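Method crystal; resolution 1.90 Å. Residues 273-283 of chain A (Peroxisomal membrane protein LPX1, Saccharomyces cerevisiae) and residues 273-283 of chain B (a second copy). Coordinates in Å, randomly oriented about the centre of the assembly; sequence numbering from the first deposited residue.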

# COMPACT_ATOMS: atom_id res chain seq x y z
N ALA A 273 5.05 14.03 5.44
CA ALA A 273 3.99 14.33 6.35
C ALA A 273 2.72 14.89 5.55
O ALA A 273 1.67 14.57 5.98
CB ALA A 273 4.43 15.38 7.49
N PRO A 274 2.86 15.68 4.50
CA PRO A 274 1.64 16.24 3.89
C PRO A 274 0.68 15.16 3.40
O PRO A 274 -0.52 15.30 3.54
CB PRO A 274 2.19 17.05 2.73
CG PRO A 274 3.49 17.68 3.38
CD PRO A 274 4.03 16.41 3.96
N PHE A 275 1.25 14.09 2.89
CA PHE A 275 0.44 12.95 2.40
C PHE A 275 -0.41 12.34 3.52
O PHE A 275 -1.60 12.14 3.40
CB PHE A 275 1.34 11.90 1.80
CG PHE A 275 0.54 10.66 1.33
CD1 PHE A 275 -0.09 10.66 0.13
CD2 PHE A 275 0.34 9.63 2.17
CE1 PHE A 275 -0.84 9.53 -0.29
CE2 PHE A 275 -0.37 8.50 1.75
CZ PHE A 275 -0.95 8.47 0.54
N LEU A 276 0.20 12.16 4.70
CA LEU A 276 -0.49 11.63 5.87
C LEU A 276 -1.54 12.60 6.38
O LEU A 276 -2.72 12.23 6.53
CB LEU A 276 0.48 11.16 6.97
CG LEU A 276 -0.48 10.63 8.08
CD1 LEU A 276 -1.15 9.25 7.61
CD2 LEU A 276 -0.13 10.74 9.45
N ILE A 277 -1.18 13.89 6.50
CA ILE A 277 -2.03 14.90 6.95
C ILE A 277 -3.26 14.98 6.09
O ILE A 277 -4.39 15.14 6.63
CB ILE A 277 -1.31 16.27 7.05
CG1 ILE A 277 -0.19 16.18 8.14
CG2 ILE A 277 -2.26 17.47 7.23
CD1 ILE A 277 0.83 17.34 8.05
N SER A 278 -3.06 14.92 4.79
CA SER A 278 -4.19 15.03 3.86
C SER A 278 -5.22 13.82 3.94
O SER A 278 -6.36 13.91 3.40
CB SER A 278 -3.64 15.08 2.45
OG SER A 278 -4.70 15.34 1.53
N ASN A 279 -4.78 12.73 4.51
CA ASN A 279 -5.48 11.47 4.56
C ASN A 279 -6.01 11.01 5.89
O ASN A 279 -6.73 9.97 5.99
CB ASN A 279 -4.65 10.36 3.87
CG ASN A 279 -4.68 10.54 2.42
OD1 ASN A 279 -5.79 10.57 1.84
ND2 ASN A 279 -3.54 10.85 1.77
N VAL A 280 -5.68 11.73 6.96
CA VAL A 280 -6.24 11.38 8.28
C VAL A 280 -7.79 11.33 8.27
O VAL A 280 -8.38 10.47 8.93
CB VAL A 280 -5.68 12.35 9.36
CG1 VAL A 280 -6.38 12.04 10.74
CG2 VAL A 280 -4.20 12.05 9.55
N LYS A 281 -8.38 12.14 7.45
CA LYS A 281 -9.81 12.16 7.26
C LYS A 281 -10.40 10.79 6.79
O LYS A 281 -11.61 10.58 6.98
CB LYS A 281 -10.29 13.28 6.36
CG LYS A 281 -9.85 13.17 4.88
CD LYS A 281 -10.22 14.32 3.98
CE LYS A 281 -9.78 14.02 2.56
NZ LYS A 281 -9.93 15.17 1.67
N PHE A 282 -9.56 9.91 6.21
CA PHE A 282 -10.02 8.61 5.74
C PHE A 282 -9.92 7.53 6.80
O PHE A 282 -10.36 6.41 6.59
CB PHE A 282 -9.27 8.21 4.46
CG PHE A 282 -9.69 9.03 3.29
CD1 PHE A 282 -11.00 8.99 2.82
CD2 PHE A 282 -8.81 9.90 2.67
CE1 PHE A 282 -11.34 9.67 1.68
CE2 PHE A 282 -9.16 10.64 1.61
CZ PHE A 282 -10.44 10.57 1.09
N VAL A 283 -9.30 7.88 7.95
CA VAL A 283 -9.07 6.91 9.02
C VAL A 283 -10.36 6.88 9.88
O VAL A 283 -10.61 7.79 10.66
CB VAL A 283 -7.85 7.25 9.88
CG1 VAL A 283 -7.74 6.32 11.14
CG2 VAL A 283 -6.56 7.18 8.96
N ALA B 273 -14.01 5.74 -4.74
CA ALA B 273 -13.57 6.79 -5.60
C ALA B 273 -13.12 8.07 -4.74
O ALA B 273 -12.20 8.68 -5.17
CB ALA B 273 -14.67 7.22 -6.69
N PRO B 274 -13.78 8.43 -3.65
CA PRO B 274 -13.39 9.67 -2.97
C PRO B 274 -11.93 9.66 -2.53
O PRO B 274 -11.24 10.66 -2.63
CB PRO B 274 -14.32 9.72 -1.78
CG PRO B 274 -15.67 9.20 -2.43
CD PRO B 274 -15.09 7.99 -3.10
N PHE B 275 -11.48 8.50 -2.09
CA PHE B 275 -10.08 8.33 -1.65
C PHE B 275 -9.09 8.63 -2.79
O PHE B 275 -8.15 9.39 -2.64
CB PHE B 275 -9.87 6.92 -1.13
CG PHE B 275 -8.40 6.68 -0.72
CD1 PHE B 275 -7.95 7.09 0.50
CD2 PHE B 275 -7.51 6.20 -1.61
CE1 PHE B 275 -6.59 6.88 0.86
CE2 PHE B 275 -6.18 5.97 -1.25
CZ PHE B 275 -5.75 6.31 -0.02
N LEU B 276 -9.38 8.12 -3.98
CA LEU B 276 -8.57 8.36 -5.17
C LEU B 276 -8.62 9.82 -5.59
O LEU B 276 -7.56 10.46 -5.73
CB LEU B 276 -8.88 7.38 -6.32
CG LEU B 276 -7.88 7.82 -7.43
CD1 LEU B 276 -6.39 7.39 -7.02
CD2 LEU B 276 -8.23 7.71 -8.80
N ILE B 277 -9.83 10.40 -5.64
CA ILE B 277 -10.04 11.73 -6.01
C ILE B 277 -9.27 12.65 -5.12
O ILE B 277 -8.65 13.64 -5.62
CB ILE B 277 -11.54 12.09 -6.05
CG1 ILE B 277 -12.25 11.26 -7.18
CG2 ILE B 277 -11.83 13.61 -6.14
CD1 ILE B 277 -13.78 11.25 -7.04
N SER B 278 -9.32 12.39 -3.82
CA SER B 278 -8.63 13.25 -2.86
C SER B 278 -7.04 13.24 -2.99
O SER B 278 -6.34 14.13 -2.42
CB SER B 278 -8.99 12.79 -1.47
OG SER B 278 -8.47 13.71 -0.50
N ASN B 279 -6.53 12.22 -3.63
CA ASN B 279 -5.12 11.92 -3.74
C ASN B 279 -4.47 12.10 -5.08
O ASN B 279 -3.21 11.96 -5.22
CB ASN B 279 -4.82 10.53 -3.14
CG ASN B 279 -4.90 10.59 -1.67
OD1 ASN B 279 -4.17 11.41 -1.07
ND2 ASN B 279 -5.86 9.90 -1.04
N VAL B 280 -5.24 12.39 -6.11
CA VAL B 280 -4.66 12.65 -7.43
C VAL B 280 -3.60 13.78 -7.39
O VAL B 280 -2.57 13.70 -8.08
CB VAL B 280 -5.77 12.94 -8.47
CG1 VAL B 280 -5.12 13.34 -9.84
CG2 VAL B 280 -6.54 11.63 -8.71
N LYS B 281 -3.79 14.71 -6.50
CA LYS B 281 -2.85 15.79 -6.28
C LYS B 281 -1.42 15.30 -5.87
O LYS B 281 -0.47 16.08 -6.04
CB LYS B 281 -3.36 16.83 -5.30
CG LYS B 281 -3.52 16.34 -3.85
CD LYS B 281 -4.12 17.32 -2.87
CE LYS B 281 -4.15 16.71 -1.48
NZ LYS B 281 -4.89 17.53 -0.52
N PHE B 282 -1.30 14.06 -5.36
CA PHE B 282 -0.01 13.52 -4.96
C PHE B 282 0.70 12.80 -6.08
O PHE B 282 1.85 12.38 -5.93
CB PHE B 282 -0.17 12.62 -3.73
CG PHE B 282 -0.48 13.41 -2.50
CD1 PHE B 282 0.43 14.33 -2.00
CD2 PHE B 282 -1.70 13.28 -1.86
CE1 PHE B 282 0.17 14.97 -0.81
CE2 PHE B 282 -1.99 13.97 -0.74
CZ PHE B 282 -1.08 14.85 -0.20
N VAL B 283 0.01 12.63 -7.23
CA VAL B 283 0.56 11.88 -8.36
C VAL B 283 1.40 12.88 -9.18
O VAL B 283 0.87 13.72 -9.90
CB VAL B 283 -0.54 11.24 -9.23
CG1 VAL B 283 0.06 10.62 -10.54
CG2 VAL B 283 -1.30 10.17 -8.35
O HOH W 1 -5.85 13.21 0.28

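The two copies meet across an exact two-fold axis, so each direct contact made by chain B recurs with the chains exchanged. The helices that begin at 273 run at 141° to one another, closer to antiparallel than parallel, and F275 of each chain lies beside F282 of the other. P274(B) contributes its carbonyl O, 3.8 Å from CZ of F282(A). F275(B) directs the edge of its ring toward the face of F282(A), with planes at 66°, centroids 5.1 Å apart and CD1 of F275(B) 3.7 Å from CD2 of F282(A). L276(B) points away and takes no part. S278(B) faces the partner: its CB lies 3.7 Å from CZ of F282(A), at the edge of that ring, while its OG accepts a hydrogen bond from NZ of K281(A) at 3.0 Å. A water joins OG of S278(B) (2.8 Å) to OG of S278(A) (2.7 Å) and donates to OD1 of N279(B) (2.8 Å). N279(B) pairs with its own counterpart: ND2 of N279(B) donates to OD1 of N279(A) at 3.0 Å, and the reverse bond matches it. The same ND2 of N279(B) reaches O of F275(B) at 2.8 Å, tying the amide to its own helix. K281(B), extended beyond CB, brings NZ to OG of S278(A) at 3.0 Å. F282(B) offers a ring face to F275(A), completing the second aromatic pair.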